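Cruciferin (Brassica napus, PDB 3KGL) probably serves as a nutrient reservoir of the seed, an 11S globulin built from two cupin barrels and stored in oligomeric form. Local coordinates at residues A[51-57]-A[251-255]; A[196-202]-A[246-251]; A[218-224]-A[242-246]; A[40-44]-A[178-182]. One frame throughout, in Å; residues are numbered along the deposited sequence.

Contact 1 of 4, residues A[51-57]-A[251-255]; sequences ESKGLYL and NIIRV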
loop_
_atom_site.group_PDB
_atom_site.type_symbol
_atom_site.label_atom_id
_atom_site.label_comp_id
_atom_site.label_asym_id
_atom_site.label_seq_id
_atom_site.Cartn_x
_atom_site.Cartn_y
_atom_site.Cartn_z
ATOM N N GLU A 51 28.277 12.328 20.932
ATOM C CA GLU A 51 29.563 12.571 21.578
ATOM C C GLU A 51 29.754 11.643 22.761
ATOM O O GLU A 51 28.975 10.717 22.947
ATOM C CB GLU A 51 29.681 14.032 22.024
ATOM C CG GLU A 51 29.928 15.016 20.892
ATOM C CD GLU A 51 31.160 14.660 20.056
ATOM O OE1 GLU A 51 31.893 13.708 20.426
ATOM O OE2 GLU A 51 31.398 15.336 19.026
ATOM N N SER A 52 30.783 11.882 23.565
ATOM C CA SER A 52 31.035 10.992 24.686
ATOM C C SER A 52 30.234 11.402 25.915
ATOM O O SER A 52 30.033 12.596 26.159
ATOM C CB SER A 52 32.519 10.916 24.992
ATOM O OG SER A 52 32.882 9.575 25.259
ATOM N N LYS A 53 29.778 10.401 26.673
ATOM C CA LYS A 53 28.873 10.606 27.805
ATOM C C LYS A 53 27.510 11.020 27.260
ATOM O O LYS A 53 26.614 11.427 28.009
ATOM C CB LYS A 53 29.393 11.704 28.742
ATOM C CG LYS A 53 30.611 11.350 29.584
ATOM C CD LYS A 53 31.465 12.605 29.853
ATOM C CE LYS A 53 30.616 13.834 30.220
ATOM N NZ LYS A 53 31.401 15.118 30.290
ATOM N N GLY A 54 27.370 10.920 25.942
ATOM C CA GLY A 54 26.220 11.460 25.243
ATOM C C GLY A 54 25.070 10.492 25.118
ATOM O O GLY A 54 25.227 9.367 24.654
ATOM N N LEU A 55 23.901 10.944 25.541
ATOM C CA LEU A 55 22.698 10.141 25.469
ATOM C C LEU A 55 21.739 10.744 24.456
ATOM O O LEU A 55 21.409 11.930 24.541
ATOM C CB LEU A 55 22.026 10.071 26.842
ATOM C CG LEU A 55 20.590 9.542 26.853
ATOM C CD1 LEU A 55 20.534 8.155 26.226
ATOM C CD2 LEU A 55 20.017 9.525 28.261
ATOM N N TYR A 56 21.318 9.930 23.487
ATOM C CA TYR A 56 20.233 10.297 22.579
ATOM C C TYR A 56 18.914 9.789 23.172
ATOM O O TYR A 56 18.726 8.586 23.317
ATOM C CB TYR A 56 20.456 9.705 21.187
ATOM C CG TYR A 56 19.283 9.927 20.260
ATOM C CD1 TYR A 56 19.270 10.984 19.364
ATOM C CD2 TYR A 56 18.176 9.090 20.295
ATOM C CE1 TYR A 56 18.191 11.199 18.525
ATOM C CE2 TYR A 56 17.092 9.299 19.458
ATOM C CZ TYR A 56 17.106 10.351 18.574
ATOM O OH TYR A 56 16.032 10.561 17.737
ATOM N N LEU A 57 18.010 10.710 23.508
ATOM C CA LEU A 57 16.847 10.406 24.341
ATOM C C LEU A 57 15.739 9.748 23.546
ATOM O O LEU A 57 15.577 10.027 22.362
ATOM C CB LEU A 57 16.347 11.676 25.025
ATOM C CG LEU A 57 17.277 12.254 26.100
ATOM C CD1 LEU A 57 16.855 13.637 26.521
ATOM C CD2 LEU A 57 17.295 11.344 27.301
ATOM N N ASN A 251 18.063 17.031 21.998
ATOM C CA ASN A 251 17.694 15.651 22.219
ATOM C C ASN A 251 18.861 14.700 22.486
ATOM O O ASN A 251 18.641 13.549 22.842
ATOM C CB ASN A 251 16.861 15.154 21.045
ATOM C CG ASN A 251 16.172 13.866 21.350
ATOM O OD1 ASN A 251 16.610 12.796 20.926
ATOM N ND2 ASN A 251 15.105 13.948 22.123
ATOM N N ILE A 252 20.092 15.172 22.295
ATOM C CA ILE A 252 21.294 14.424 22.683
ATOM C C ILE A 252 21.977 15.153 23.851
ATOM O O ILE A 252 22.543 16.228 23.673
ATOM C CB ILE A 252 22.283 14.311 21.510
ATOM C CG1 ILE A 252 21.526 14.254 20.181
ATOM C CG2 ILE A 252 23.194 13.115 21.683
ATOM C CD1 ILE A 252 22.243 13.480 19.077
ATOM N N ILE A 253 21.916 14.580 25.046
ATOM C CA ILE A 253 22.360 15.294 26.246
ATOM C C ILE A 253 23.622 14.741 26.913
ATOM O O ILE A 253 24.002 13.586 26.723
ATOM C CB ILE A 253 21.250 15.324 27.315
ATOM C CG1 ILE A 253 20.879 13.892 27.735
ATOM C CG2 ILE A 253 20.043 16.118 26.814
ATOM C CD1 ILE A 253 20.061 13.807 29.013
ATOM N N ARG A 254 24.267 15.583 27.710
ATOM C CA ARG A 254 25.398 15.137 28.504
ATOM C C ARG A 254 24.871 14.406 29.734
ATOM O O ARG A 254 24.099 14.960 30.535
ATOM C CB ARG A 254 26.325 16.307 28.882
ATOM C CG ARG A 254 27.638 15.869 29.539
ATOM C CD ARG A 254 28.870 16.560 28.937
ATOM N NE ARG A 254 29.291 15.952 27.669
ATOM C CZ ARG A 254 29.355 16.596 26.500
ATOM N NH1 ARG A 254 29.047 17.886 26.421
ATOM N NH2 ARG A 254 29.745 15.950 25.403
ATOM N N VAL A 255 25.258 13.143 29.859
ATOM C CA VAL A 255 24.840 12.377 31.011
ATOM C C VAL A 255 25.826 12.600 32.126
ATOM O O VAL A 255 26.973 12.154 32.054
ATOM C CB VAL A 255 24.713 10.880 30.711
ATOM C CG1 VAL A 255 24.511 10.101 31.991
ATOM C CG2 VAL A 255 23.549 10.633 29.775
#

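Contact 2 of 4, residues A[196-202]-A[246-251]; sequences YLAGNNP and QDNRGN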
loop_
_atom_site.group_PDB
_atom_site.type_symbol
_atom_site.label_atom_id
_atom_site.label_comp_id
_atom_site.label_asym_id
_atom_site.label_seq_id
_atom_site.Cartn_x
_atom_site.Cartn_y
_atom_site.Cartn_z
ATOM N N TYR A 196 9.232 12.763 20.311
ATOM C CA TYR A 196 10.212 12.886 21.372
ATOM C C TYR A 196 9.581 12.711 22.743
ATOM O O TYR A 196 8.667 13.440 23.126
ATOM C CB TYR A 196 10.920 14.234 21.243
ATOM C CG TYR A 196 11.865 14.281 20.068
ATOM C CD1 TYR A 196 12.973 13.451 20.029
ATOM C CD2 TYR A 196 11.645 15.132 18.994
ATOM C CE1 TYR A 196 13.845 13.472 18.967
ATOM C CE2 TYR A 196 12.520 15.151 17.910
ATOM C CZ TYR A 196 13.622 14.319 17.911
ATOM O OH TYR A 196 14.519 14.310 16.866
ATOM N N LEU A 197 10.074 11.733 23.488
ATOM C CA LEU A 197 9.554 11.477 24.828
ATOM C C LEU A 197 10.099 12.426 25.927
ATOM O O LEU A 197 9.442 12.664 26.938
ATOM C CB LEU A 197 9.822 10.019 25.206
ATOM C CG LEU A 197 8.794 8.956 24.832
ATOM C CD1 LEU A 197 8.242 9.272 23.471
ATOM C CD2 LEU A 197 9.426 7.569 24.862
ATOM N N ALA A 198 11.298 12.965 25.735
ATOM C CA ALA A 198 11.948 13.713 26.803
ATOM C C ALA A 198 12.575 14.990 26.298
ATOM O O ALA A 198 12.258 16.092 26.769
ATOM C CB ALA A 198 13.006 12.864 27.455
ATOM N N GLY A 199 13.487 14.823 25.346
ATOM C CA GLY A 199 14.227 15.935 24.790
ATOM C C GLY A 199 13.355 17.049 24.252
ATOM O O GLY A 199 12.297 16.823 23.652
ATOM N N ASN A 200 13.813 18.272 24.479
ATOM C CA ASN A 200 13.229 19.429 23.836
ATOM C C ASN A 200 14.019 19.704 22.549
ATOM O O ASN A 200 15.229 19.494 22.493
ATOM C CB ASN A 200 13.285 20.632 24.785
ATOM C CG ASN A 200 12.119 21.575 24.600
ATOM O OD1 ASN A 200 11.027 21.150 24.240
ATOM N ND2 ASN A 200 12.340 22.864 24.851
ATOM N N ASN A 201 13.337 20.137 21.499
ATOM C CA ASN A 201 14.042 20.661 20.334
ATOM C C ASN A 201 13.622 22.089 20.060
ATOM O O ASN A 201 12.569 22.322 19.473
ATOM C CB ASN A 201 13.781 19.823 19.087
ATOM C CG ASN A 201 14.407 20.425 17.852
ATOM O OD1 ASN A 201 15.427 21.106 17.935
ATOM N ND2 ASN A 201 13.803 20.178 16.695
ATOM N N PRO A 202 14.455 23.058 20.463
ATOM C CA PRO A 202 14.059 24.460 20.335
ATOM C C PRO A 202 14.104 24.915 18.878
ATOM O O PRO A 202 13.521 25.942 18.545
ATOM C CB PRO A 202 15.116 25.199 21.161
ATOM C CG PRO A 202 15.986 24.135 21.782
ATOM C CD PRO A 202 15.842 22.934 20.924
ATOM N N GLN A 246 11.391 24.753 27.837
ATOM C CA GLN A 246 12.484 25.717 27.734
ATOM C C GLN A 246 13.879 25.076 27.833
ATOM O O GLN A 246 14.884 25.759 27.675
ATOM C CB GLN A 246 12.338 26.857 28.768
ATOM C CG GLN A 246 10.898 27.277 29.155
ATOM C CD GLN A 246 9.959 27.498 27.964
ATOM O OE1 GLN A 246 10.399 27.778 26.847
ATOM N NE2 GLN A 246 8.652 27.381 28.211
ATOM N N ASP A 247 13.940 23.772 28.091
ATOM C CA ASP A 247 15.212 23.050 28.121
ATOM C C ASP A 247 15.930 23.192 26.775
ATOM O O ASP A 247 15.390 22.828 25.725
ATOM C CB ASP A 247 14.973 21.577 28.461
ATOM C CG ASP A 247 16.262 20.761 28.508
ATOM O OD1 ASP A 247 17.355 21.350 28.360
ATOM O OD2 ASP A 247 16.181 19.524 28.693
ATOM N N ASN A 248 17.149 23.725 26.810
ATOM C CA ASN A 248 17.913 23.997 25.593
ATOM C C ASN A 248 19.038 23.010 25.306
ATOM O O ASN A 248 19.987 23.342 24.603
ATOM C CB ASN A 248 18.481 25.417 25.618
ATOM C CG ASN A 248 17.725 26.368 24.698
ATOM O OD1 ASN A 248 16.489 26.430 24.714
ATOM N ND2 ASN A 248 18.471 27.121 23.889
ATOM N N ARG A 249 18.930 21.799 25.839
ATOM C CA ARG A 249 19.927 20.768 25.575
ATOM C C ARG A 249 19.686 20.051 24.250
ATOM O O ARG A 249 20.593 19.436 23.692
ATOM C CB ARG A 249 19.940 19.740 26.697
ATOM C CG ARG A 249 20.568 20.212 27.967
ATOM C CD ARG A 249 20.430 19.159 29.014
ATOM N NE ARG A 249 19.046 18.732 29.154
ATOM C CZ ARG A 249 18.682 17.686 29.878
ATOM N NH1 ARG A 249 19.603 16.988 30.527
ATOM N NH2 ARG A 249 17.410 17.342 29.960
ATOM N N GLY A 250 18.462 20.126 23.750
ATOM C CA GLY A 250 18.105 19.366 22.573
ATOM C C GLY A 250 17.897 17.919 22.960
ATOM O O GLY A 250 17.608 17.598 24.112
ATOM N N ASN A 251 18.063 17.031 21.998
ATOM C CA ASN A 251 17.694 15.651 22.219
ATOM C C ASN A 251 18.861 14.700 22.486
ATOM O O ASN A 251 18.641 13.549 22.842
ATOM C CB ASN A 251 16.861 15.154 21.045
ATOM C CG ASN A 251 16.172 13.866 21.350
ATOM O OD1 ASN A 251 16.610 12.796 20.926
ATOM N ND2 ASN A 251 15.105 13.948 22.123
#

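Contact 3 of 4, residues A[218-224]-A[242-246]; sequences NILNGFT and LQNQQ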
loop_
_atom_site.group_PDB
_atom_site.type_symbol
_atom_site.label_atom_id
_atom_site.label_comp_id
_atom_site.label_asym_id
_atom_site.label_seq_id
_atom_site.Cartn_x
_atom_site.Cartn_y
_atom_site.Cartn_z
ATOM N N ASN A 218 8.702 17.759 23.781
ATOM C CA ASN A 218 8.375 16.349 23.940
ATOM C C ASN A 218 6.879 16.142 24.057
ATOM O O ASN A 218 6.108 17.099 24.176
ATOM C CB ASN A 218 9.079 15.738 25.158
ATOM C CG ASN A 218 8.635 16.362 26.470
ATOM O OD1 ASN A 218 7.441 16.549 26.707
ATOM N ND2 ASN A 218 9.601 16.688 27.333
ATOM N N ILE A 219 6.475 14.881 24.025
ATOM C CA ILE A 219 5.063 14.536 24.070
ATOM C C ILE A 219 4.409 15.026 25.353
ATOM O O ILE A 219 3.329 15.622 25.311
ATOM C CB ILE A 219 4.868 13.036 23.950
ATOM C CG1 ILE A 219 5.161 12.590 22.527
ATOM C CG2 ILE A 219 3.466 12.655 24.328
ATOM C CD1 ILE A 219 5.217 11.099 22.406
ATOM N N LEU A 220 5.079 14.789 26.482
ATOM C CA LEU A 220 4.603 15.225 27.804
ATOM C C LEU A 220 4.262 16.712 27.896
ATOM O O LEU A 220 3.332 17.082 28.592
ATOM C CB LEU A 220 5.607 14.847 28.889
ATOM C CG LEU A 220 5.576 13.399 29.397
ATOM C CD1 LEU A 220 4.741 12.486 28.513
ATOM C CD2 LEU A 220 6.984 12.838 29.557
ATOM N N ASN A 221 5.001 17.558 27.188
ATOM C CA ASN A 221 4.724 18.990 27.183
ATOM C C ASN A 221 3.306 19.361 26.739
ATOM O O ASN A 221 2.809 20.445 27.033
ATOM C CB ASN A 221 5.731 19.717 26.295
ATOM C CG ASN A 221 5.482 21.216 26.240
ATOM O OD1 ASN A 221 4.965 21.736 25.242
ATOM N ND2 ASN A 221 5.837 21.921 27.319
ATOM N N GLY A 222 2.653 18.459 26.025
ATOM C CA GLY A 222 1.388 18.785 25.392
ATOM C C GLY A 222 0.199 18.561 26.296
ATOM O O GLY A 222 -0.919 18.954 25.978
ATOM N N PHE A 223 0.436 17.908 27.423
ATOM C CA PHE A 223 -0.626 17.670 28.379
ATOM C C PHE A 223 -0.488 18.682 29.495
ATOM O O PHE A 223 0.612 19.095 29.843
ATOM C CB PHE A 223 -0.525 16.264 28.962
ATOM C CG PHE A 223 -0.740 15.162 27.964
ATOM C CD1 PHE A 223 -2.006 14.857 27.507
ATOM C CD2 PHE A 223 0.320 14.400 27.522
ATOM C CE1 PHE A 223 -2.205 13.828 26.617
ATOM C CE2 PHE A 223 0.123 13.374 26.622
ATOM C CZ PHE A 223 -1.143 13.090 26.172
ATOM N N THR A 224 -1.606 19.085 30.071
ATOM C CA THR A 224 -1.542 19.949 31.232
ATOM C C THR A 224 -0.831 19.220 32.356
ATOM O O THR A 224 -0.978 18.013 32.519
ATOM C CB THR A 224 -2.936 20.383 31.688
ATOM O OG1 THR A 224 -3.738 19.228 31.965
ATOM C CG2 THR A 224 -3.597 21.207 30.597
ATOM N N LEU A 242 8.726 17.232 34.020
ATOM C CA LEU A 242 8.721 16.226 32.974
ATOM C C LEU A 242 8.586 16.868 31.608
ATOM O O LEU A 242 9.118 16.365 30.634
ATOM C CB LEU A 242 7.569 15.258 33.206
ATOM C CG LEU A 242 7.751 14.427 34.465
ATOM C CD1 LEU A 242 6.750 13.292 34.476
ATOM C CD2 LEU A 242 9.180 13.899 34.510
ATOM N N GLN A 243 7.879 17.991 31.548
ATOM C CA GLN A 243 7.607 18.668 30.290
ATOM C C GLN A 243 8.797 19.413 29.657
ATOM O O GLN A 243 8.636 20.120 28.651
ATOM C CB GLN A 243 6.465 19.647 30.491
ATOM C CG GLN A 243 5.215 19.044 31.064
ATOM C CD GLN A 243 4.110 20.068 31.119
ATOM O OE1 GLN A 243 4.189 21.050 31.865
ATOM N NE2 GLN A 243 3.083 19.864 30.310
ATOM N N ASN A 244 9.975 19.258 30.248
ATOM C CA ASN A 244 11.160 19.977 29.822
ATOM C C ASN A 244 10.885 21.271 29.059
ATOM O O ASN A 244 11.440 21.503 27.981
ATOM C CB ASN A 244 12.029 19.072 28.969
ATOM C CG ASN A 244 12.950 18.233 29.783
ATOM O OD1 ASN A 244 13.358 18.612 30.892
ATOM N ND2 ASN A 244 13.308 17.078 29.238
ATOM N N GLN A 245 10.035 22.125 29.612
ATOM C CA GLN A 245 9.751 23.381 28.935
ATOM C C GLN A 245 10.958 24.288 29.004
ATOM O O GLN A 245 11.496 24.547 30.085
ATOM C CB GLN A 245 8.512 24.070 29.512
ATOM C CG GLN A 245 8.295 23.839 30.995
ATOM C CD GLN A 245 6.869 24.140 31.417
ATOM O OE1 GLN A 245 6.555 24.193 32.609
ATOM N NE2 GLN A 245 5.994 24.336 30.432
ATOM N N GLN A 246 11.391 24.753 27.837
ATOM C CA GLN A 246 12.484 25.717 27.734
ATOM C C GLN A 246 13.879 25.076 27.833
ATOM O O GLN A 246 14.884 25.759 27.675
ATOM C CB GLN A 246 12.338 26.857 28.768
ATOM C CG GLN A 246 10.898 27.277 29.155
ATOM C CD GLN A 246 9.959 27.498 27.964
ATOM O OE1 GLN A 246 10.399 27.778 26.847
ATOM N NE2 GLN A 246 8.652 27.381 28.211
HETATM O O HOH W 1 9.288 19.585 25.917
#

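Contact 4 of 4, residues A[40-44]-A[178-182]; sequences CSGVS and VLDLA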
loop_
_atom_site.group_PDB
_atom_site.type_symbol
_atom_site.label_atom_id
_atom_site.label_comp_id
_atom_site.label_asym_id
_atom_site.label_seq_id
_atom_site.Cartn_x
_atom_site.Cartn_y
_atom_site.Cartn_z
ATOM N N CYS A 40 11.573 10.556 -4.984
ATOM C CA CYS A 40 11.379 9.363 -5.798
ATOM C C CYS A 40 11.546 8.076 -4.990
ATOM O O CYS A 40 10.650 7.238 -4.961
ATOM C CB CYS A 40 12.344 9.367 -6.995
ATOM S SG CYS A 40 12.401 7.840 -8.015
ATOM N N SER A 41 12.697 7.918 -4.346
ATOM C CA SER A 41 12.983 6.711 -3.575
ATOM C C SER A 41 12.013 6.516 -2.419
ATOM O O SER A 41 11.966 5.455 -1.811
ATOM C CB SER A 41 14.424 6.730 -3.063
ATOM O OG SER A 41 15.294 6.121 -4.006
ATOM N N GLY A 42 11.245 7.552 -2.117
ATOM C CA GLY A 42 10.260 7.486 -1.059
ATOM C C GLY A 42 10.819 7.280 0.335
ATOM O O GLY A 42 10.192 6.614 1.156
ATOM N N VAL A 43 11.985 7.859 0.616
ATOM C CA VAL A 43 12.568 7.766 1.955
ATOM C C VAL A 43 13.248 9.054 2.406
ATOM O O VAL A 43 13.537 9.933 1.604
ATOM C CB VAL A 43 13.604 6.625 2.059
ATOM C CG1 VAL A 43 12.960 5.281 1.754
ATOM C CG2 VAL A 43 14.791 6.897 1.143
ATOM N N SER A 44 13.489 9.149 3.708
ATOM C CA SER A 44 14.358 10.173 4.259
ATOM C C SER A 44 15.541 9.458 4.906
ATOM O O SER A 44 15.542 8.229 5.059
ATOM C CB SER A 44 13.611 11.004 5.298
ATOM O OG SER A 44 14.426 12.017 5.854
ATOM N N VAL A 178 17.699 4.972 7.852
ATOM C CA VAL A 178 16.707 5.258 6.816
ATOM C C VAL A 178 15.306 5.251 7.422
ATOM O O VAL A 178 15.005 4.445 8.297
ATOM C CB VAL A 178 16.756 4.260 5.627
ATOM C CG1 VAL A 178 16.300 2.901 6.060
ATOM C CG2 VAL A 178 15.875 4.751 4.471
ATOM N N LEU A 179 14.456 6.166 6.969
ATOM C CA LEU A 179 13.057 6.157 7.361
ATOM C C LEU A 179 12.223 5.928 6.105
ATOM O O LEU A 179 12.367 6.662 5.129
ATOM C CB LEU A 179 12.690 7.472 8.042
ATOM C CG LEU A 179 13.582 7.875 9.221
ATOM C CD1 LEU A 179 13.443 9.345 9.510
ATOM C CD2 LEU A 179 13.280 7.083 10.475
ATOM N N ASP A 180 11.370 4.903 6.133
ATOM C CA ASP A 180 10.563 4.491 4.971
ATOM C C ASP A 180 9.249 5.261 4.922
ATOM O O ASP A 180 8.305 4.930 5.628
ATOM C CB ASP A 180 10.291 2.978 5.023
ATOM C CG ASP A 180 9.654 2.441 3.746
ATOM O OD1 ASP A 180 9.304 3.255 2.865
ATOM O OD2 ASP A 180 9.497 1.197 3.634
ATOM N N LEU A 181 9.204 6.294 4.089
ATOM C CA LEU A 181 8.085 7.224 4.070
ATOM C C LEU A 181 6.927 6.705 3.239
ATOM O O LEU A 181 5.764 6.880 3.601
ATOM C CB LEU A 181 8.536 8.586 3.547
ATOM C CG LEU A 181 8.995 9.583 4.616
ATOM C CD1 LEU A 181 9.515 8.880 5.865
ATOM C CD2 LEU A 181 10.026 10.552 4.066
ATOM N N ALA A 182 7.254 6.064 2.124
ATOM C CA ALA A 182 6.250 5.526 1.222
ATOM C C ALA A 182 5.484 4.361 1.847
ATOM O O ALA A 182 4.273 4.237 1.651
ATOM C CB ALA A 182 6.900 5.096 -0.060
#

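Contact 1 of 4, residues A[51-57]-A[251-255]
L55 lies opposite I253 as a hydrogen-bonded pair in a short antiparallel ladder that adds strand 252-254 to strand 54-61 of the N-terminal cupin barrel. The two residues bond in both directions: L55 N gives to I253 O at 2.9 Å, and I253 N gives to L55 O at 2.7 Å. V255 N to K53 O lengthens the ladder at one end, and L57 N to N251 O (3.0 Å) at the other.

The tight part is apolar, made of the buried L55, L57, I253 and V255. L55 CB rests on V255 CG2, and I253, whose CG1 sits between backbone N and carbonyl carbon (chi1 61°), brings CD1 near both methyls of L57 while its CG2 lies 4.1 Å from L57 CD1. V425 and N428 of the second subunit close over this layer. On the other face of the sheet, I252 CD1 meets the edge of the Y56 ring in its plane, 3.9 Å from Y56 CD1; the ring also stacks with Y48, and its hydroxyl bonds to S59.

The loose side lies at the type II turn from E51 to G54, where the exposed K53 crosses R254, two positive groups close together without a bond. R254 NH2 gives a long, weak bond of 3.5 Å to S52 O, which lies in the guanidinium plane. Replacing R254 by alanine would probably leave S52 O without this donor and remove the aliphatic contact of R254 CD with K53 CE. Opposite charge is near but not joined: E51 OE1 stays 5.9 Å from R254 NH2.

Contact 2 of 4, residues A[196-202]-A[246-251]
G199 and N251 bring their CA atoms within 4.3 Å of each other where two irregular loops run close together, and further on P202 stands opposite N248 at a CA separation of 6.5 Å. The close approach suits G199, where a CB would run into N251; G250 instead owes its glycine to a positive phi.

N200 makes the hydrogen bond between the loops. Its ND2 gives to D247 O at 3.2 Å with an angle of 153° at the hydrogen; the acceptor lies in the plane of the N200 amide, whereas the donor is tilted from the carbonyl plane.

These loops are the two ends of the helical arm of an 11S globulin: 196-202 leaves the N-terminal cupin barrel, and 246-251 comes back to it from helix 236-242. D247, its CG anti to N (chi1 180°) and turned to R249, braces the returning loop from within. Its OD1 accepts from R249 N at 3.0 Å, an Asx turn, approached from above the carboxylate plane. R249 meets the same carboxylate side-on in a salt bridge, with NH2 2.8 Å from D247 OD2 and NE using the syn lone pair of that oxygen. R249 NH1 continues to N428 O of the second subunit.

Nearer the barrel, the Y196 ring and the N251 amide meet with their planes 53° apart. At the solvent side, P202 CG touches the poorly ordered N248 at OD1, 3.8 Å away.

Contact 3 of 4, residues A[218-224]-A[242-246]
L220 O takes two donors from opposite faces of its carbonyl plane: F223 N, which belongs to the local 3-10 turn, and Q243 NE2, which arrives from the other segment at 3.3 Å. The second bond is nearly straight, 170° at the hydrogen, and L220 O lies in the plane of the Q243 amide. Q243 reaches it because its chain is extended beyond CG (chi2 -175°), passing alongside N221 with CB 3.8 Å from N221 CA. With alanine in place of Q243, one face of L220 O would probably lose its donor and a gap would open beside the turn.

N218 holds the start of that turn. Its OD1 accepts from N221 N at 2.7 Å, an Asx motif, while ND2 gives a weak bond to L242 O (3.4 Å) and another bond to A198 O. A water bridges the backbones, accepting from N218 N and donating to Q243 O, each at 2.9 Å. L220 CD2 and L242 CB add apolar contact. G222 O and T224 N bond to R366 and Q358 of the second subunit, as suits the helical arm, with its helices 225-232 and 236-242, by which 11S globulin subunits pack together.

Contact 4 of 4, residues A[40-44]-A[178-182]
V43 and S44 run antiparallel to L179 and D180, where strand 43-50 pairs with strand 173-180 in a sheet of the N-terminal cupin barrel. V43 and D180 form the non-hydrogen-bonded pair and S44 and L179 the hydrogen-bonded one. S44 N gives to L179 O at 3.1 Å in the carbonyl plane. The return bond, L179 N to S44 O at 3.0 Å, is almost straight at the hydrogen (177°), yet its donor stands above the carbonyl plane.

The ladder begins at a helix end. G42 closes helix 36-41 in a Schellman motif with a positive phi of 64°, and a CB there would collide with that of A182. Past the strand, the other segment curls so that L181 N and A182 N both bond to G42 O at 3.1 Å, approaching from the same face of its carbonyl plane. The helix has further ties: C40 is joined to C7 by a disulfide, and S41 OG bonds to S379 OG in the C-terminal cupin.

Among the side chains, V178 sets CG1 between its backbone N and carbonyl carbon (chi1 69°), which leaves CG2 anti to N and puts that methyl 3.8 Å from V43 CB and beside S44 O. D180 shares the sheet face of V43, its OD1 held by S183 N. On the opposite face L179 reaches K65 and P192. There, too, L181 folds back over the start of the ladder, its CD2 3.8 Å from S44 CB.

Overall arrangement
Contacts 1, 2 and 3 follow one another outward from the N-terminal cupin barrel, and each lies within the chain span bracketed by the one before. Contact 1 joins strands 54-61 and 252-254; contact 2, its centre about 12 Å away, shares N251 with it; contact 3, about 9 Å from contact 2 between centres, shares Q246 with it and lies at the base of helices 225-232 and 236-242. The helical arm is thus fastened to the barrel step by step, and all three contacts touch the second subunit. Contact 4 stands apart, its centre about 27 Å from that of contact 1, in the other sheet of the barrel and beside the C-terminal cupin. Strands 43-50 and 54-61, consecutive in the chain, link the two regions.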